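Long-range contact in beta sliding clamp (Caulobacter crescentus, PDB 5WCE), which forms a ring-shaped head-to-tail homodimer around DNA and probably tethers DNA polymerases and other proteins to it, conferring processivity: residues A[87-95]-A[107-115]. Sequence-based numbering, arbitrary orientation.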
loop_
_atom_site.group_PDB
_atom_site.type_symbol
_atom_site.label_atom_id
_atom_site.label_comp_id
_atom_site.label_asym_id
_atom_site.label_seq_id
_atom_site.Cartn_x
_atom_site.Cartn_y
_atom_site.Cartn_z
ATOM N N LYS A 87 -10.505 -3.577 18.368
ATOM C CA LYS A 87 -11.027 -4.901 18.151
ATOM C C LYS A 87 -12.149 -5.251 19.110
ATOM O O LYS A 87 -12.768 -6.295 18.929
ATOM C CB LYS A 87 -9.910 -5.926 18.284
ATOM C CG LYS A 87 -8.828 -5.744 17.261
ATOM C CD LYS A 87 -7.687 -6.730 17.493
ATOM C CE LYS A 87 -6.463 -6.439 16.601
ATOM N NZ LYS A 87 -5.459 -7.535 16.874
ATOM N N LEU A 88 -12.416 -4.422 20.120
ATOM C CA LEU A 88 -13.531 -4.687 21.011
ATOM C C LEU A 88 -14.869 -4.557 20.271
ATOM O O LEU A 88 -14.965 -3.840 19.309
ATOM C CB LEU A 88 -13.490 -3.780 22.254
ATOM C CG LEU A 88 -12.327 -3.950 23.239
ATOM C CD1 LEU A 88 -12.261 -2.852 24.289
ATOM C CD2 LEU A 88 -12.404 -5.311 23.882
ATOM N N PRO A 89 -15.911 -5.289 20.712
ATOM C CA PRO A 89 -17.210 -5.180 19.996
ATOM C C PRO A 89 -17.748 -3.745 19.971
ATOM O O PRO A 89 -17.568 -3.009 20.943
ATOM C CB PRO A 89 -18.143 -6.051 20.797
ATOM C CG PRO A 89 -17.324 -6.739 21.818
ATOM C CD PRO A 89 -16.032 -6.034 21.961
ATOM N N ASP A 90 -18.387 -3.364 18.871
ATOM C CA ASP A 90 -19.138 -2.103 18.752
ATOM C C ASP A 90 -20.069 -1.915 19.950
ATOM O O ASP A 90 -20.741 -2.856 20.392
ATOM C CB ASP A 90 -20.077 -2.139 17.542
ATOM C CG ASP A 90 -19.386 -1.957 16.258
ATOM O OD1 ASP A 90 -18.178 -1.667 16.240
ATOM O OD2 ASP A 90 -20.080 -2.123 15.224
ATOM N N GLY A 91 -20.103 -0.707 20.482
ATOM C CA GLY A 91 -20.964 -0.413 21.602
ATOM C C GLY A 91 -20.526 -0.893 22.957
ATOM O O GLY A 91 -21.215 -0.624 23.934
ATOM N N ALA A 92 -19.372 -1.549 23.068
ATOM C CA ALA A 92 -18.894 -2.041 24.374
ATOM C C ALA A 92 -18.540 -0.883 25.309
ATOM O O ALA A 92 -17.941 0.122 24.891
ATOM C CB ALA A 92 -17.658 -2.908 24.187
ATOM N N ASP A 93 -18.908 -1.024 26.571
ATOM C CA ASP A 93 -18.357 -0.172 27.603
ATOM C C ASP A 93 -17.037 -0.782 28.021
ATOM O O ASP A 93 -16.963 -1.987 28.170
ATOM C CB ASP A 93 -19.296 -0.115 28.829
ATOM C CG ASP A 93 -20.386 0.939 28.695
ATOM O OD1 ASP A 93 -20.362 1.798 27.757
ATOM O OD2 ASP A 93 -21.263 0.882 29.603
ATOM N N VAL A 94 -16.034 0.065 28.236
ATOM C CA VAL A 94 -14.686 -0.365 28.570
ATOM C C VAL A 94 -14.268 0.069 29.973
ATOM O O VAL A 94 -14.258 1.245 30.285
ATOM C CB VAL A 94 -13.659 0.151 27.567
ATOM C CG1 VAL A 94 -12.296 -0.453 27.876
ATOM C CG2 VAL A 94 -14.117 -0.150 26.133
ATOM N N SER A 95 -13.910 -0.898 30.806
ATOM C CA SER A 95 -13.435 -0.629 32.147
ATOM C C SER A 95 -11.891 -0.563 32.135
ATOM O O SER A 95 -11.231 -1.435 31.547
ATOM C CB SER A 95 -13.961 -1.722 33.098
ATOM O OG SER A 95 -13.159 -1.748 34.222
ATOM N N ILE A 107 -7.836 -3.864 31.440
ATOM C CA ILE A 107 -8.812 -3.392 30.476
ATOM C C ILE A 107 -9.780 -4.522 30.377
ATOM O O ILE A 107 -9.386 -5.673 30.035
ATOM C CB ILE A 107 -8.215 -3.091 29.075
ATOM C CG1 ILE A 107 -7.117 -2.028 29.171
ATOM C CG2 ILE A 107 -9.289 -2.671 28.072
ATOM C CD1 ILE A 107 -5.756 -2.601 28.949
ATOM N N GLN A 108 -11.033 -4.223 30.687
ATOM C CA GLN A 108 -12.068 -5.235 30.606
ATOM C C GLN A 108 -13.272 -4.714 29.843
ATOM O O GLN A 108 -13.722 -3.575 30.048
ATOM C CB GLN A 108 -12.465 -5.612 31.996
ATOM C CG GLN A 108 -13.601 -6.615 31.983
ATOM C CD GLN A 108 -13.351 -7.696 32.977
ATOM O OE1 GLN A 108 -12.900 -7.415 34.106
ATOM N NE2 GLN A 108 -13.588 -8.946 32.566
ATOM N N ALA A 109 -13.815 -5.575 29.000
ATOM C CA ALA A 109 -14.987 -5.284 28.202
ATOM C C ALA A 109 -15.583 -6.574 27.703
ATOM O O ALA A 109 -14.897 -7.358 27.055
ATOM C CB ALA A 109 -14.608 -4.448 27.007
ATOM N N GLY A 110 -16.858 -6.777 28.030
ATOM C CA GLY A 110 -17.593 -7.988 27.662
ATOM C C GLY A 110 -16.896 -9.120 28.345
ATOM O O GLY A 110 -16.659 -9.074 29.518
ATOM N N ARG A 111 -16.470 -10.096 27.562
ATOM C CA ARG A 111 -15.815 -11.286 28.106
ATOM C C ARG A 111 -14.282 -11.280 27.855
ATOM O O ARG A 111 -13.649 -12.337 27.933
ATOM C CB ARG A 111 -16.503 -12.523 27.459
ATOM C CG ARG A 111 -18.016 -12.571 27.749
ATOM C CD ARG A 111 -18.376 -13.632 28.774
ATOM N NE ARG A 111 -18.518 -14.844 27.997
ATOM C CZ ARG A 111 -18.348 -16.096 28.385
ATOM N NH1 ARG A 111 -18.078 -16.457 29.635
ATOM N NH2 ARG A 111 -18.476 -17.015 27.448
ATOM N N SER A 112 -13.733 -10.124 27.484
ATOM C CA SER A 112 -12.283 -9.907 27.331
ATOM C C SER A 112 -11.660 -9.174 28.518
ATOM O O SER A 112 -12.234 -8.178 29.019
ATOM C CB SER A 112 -11.975 -8.987 26.124
ATOM O OG SER A 112 -12.653 -9.378 24.967
ATOM N N ARG A 113 -10.466 -9.614 28.913
ATOM C CA ARG A 113 -9.673 -8.958 29.956
ATOM C C ARG A 113 -8.216 -8.896 29.528
ATOM O O ARG A 113 -7.622 -9.945 29.176
ATOM C CB ARG A 113 -9.790 -9.721 31.257
ATOM C CG ARG A 113 -9.145 -9.041 32.460
ATOM C CD ARG A 113 -9.241 -9.994 33.637
ATOM N NE ARG A 113 -8.705 -9.466 34.860
ATOM C CZ ARG A 113 -9.334 -8.616 35.672
ATOM N NH1 ARG A 113 -10.535 -8.109 35.353
ATOM N NH2 ARG A 113 -8.733 -8.204 36.798
ATOM N N PHE A 114 -7.640 -7.685 29.532
ATOM C CA PHE A 114 -6.244 -7.504 29.229
ATOM C C PHE A 114 -5.517 -6.901 30.441
ATOM O O PHE A 114 -6.079 -6.071 31.156
ATOM C CB PHE A 114 -6.057 -6.605 28.040
ATOM C CG PHE A 114 -6.807 -7.038 26.820
ATOM C CD1 PHE A 114 -8.182 -6.812 26.711
ATOM C CD2 PHE A 114 -6.149 -7.650 25.780
ATOM C CE1 PHE A 114 -8.894 -7.248 25.607
ATOM C CE2 PHE A 114 -6.851 -8.075 24.650
ATOM C CZ PHE A 114 -8.225 -7.875 24.571
ATOM N N ASN A 115 -4.285 -7.356 30.670
ATOM C CA ASN A 115 -3.390 -6.764 31.717
ATOM C C ASN A 115 -2.146 -6.289 30.963
ATOM O O ASN A 115 -1.452 -7.094 30.300
ATOM C CB ASN A 115 -3.002 -7.784 32.762
ATOM C CG ASN A 115 -4.216 -8.511 33.379
ATOM O OD1 ASN A 115 -4.583 -8.256 34.485
ATOM N ND2 ASN A 115 -4.785 -9.412 32.686
HETATM O O HOH W 1 -18.524 -4.139 27.990
#
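Both methyl groups of Leu88 close over the CB of Ala109, CD1 and CD2 each lying 3.9 Å from it. With CG anti to the carbonyl carbon (chi1 -65°), the leucine directs these methyls over Ala109, and CD2 also comes obliquely near the Phe114 ring. Alanine suits the spot beneath them: its lone methyl is also met by Ala92 CB and Val94 CG2, and rests 3.6 Å from Asp93 O. Next to it, Val94 and Ile107 run alongside each other, both directed to the same side, with Val94 CG1 3.7 Å from Ile107 CG2; beta-branched residues fill such a strand face well. Ser95 and Gln108 form an antiparallel hydrogen-bonded pair, Ser95 N to Gln108 O at 2.8 Å and Gln108 N to Ser95 O at 2.9 Å, both nearly straight. Beyond Val94 and Ala109 the backbones diverge, and a water donates to Asp93 O and accepts weakly from Gly110 N. Gly110, with positive phi, suits the type II' turn that leads from Ala109 to Ser112. Helix 14-25 covers Val94 through Leu17. Strands 93-97, 105-109 and 112-116 form an antiparallel beta meander of the N-terminal domain; the last pairs with a strand of the second subunit, continuing the sheet across the dimer interface of the sliding ring.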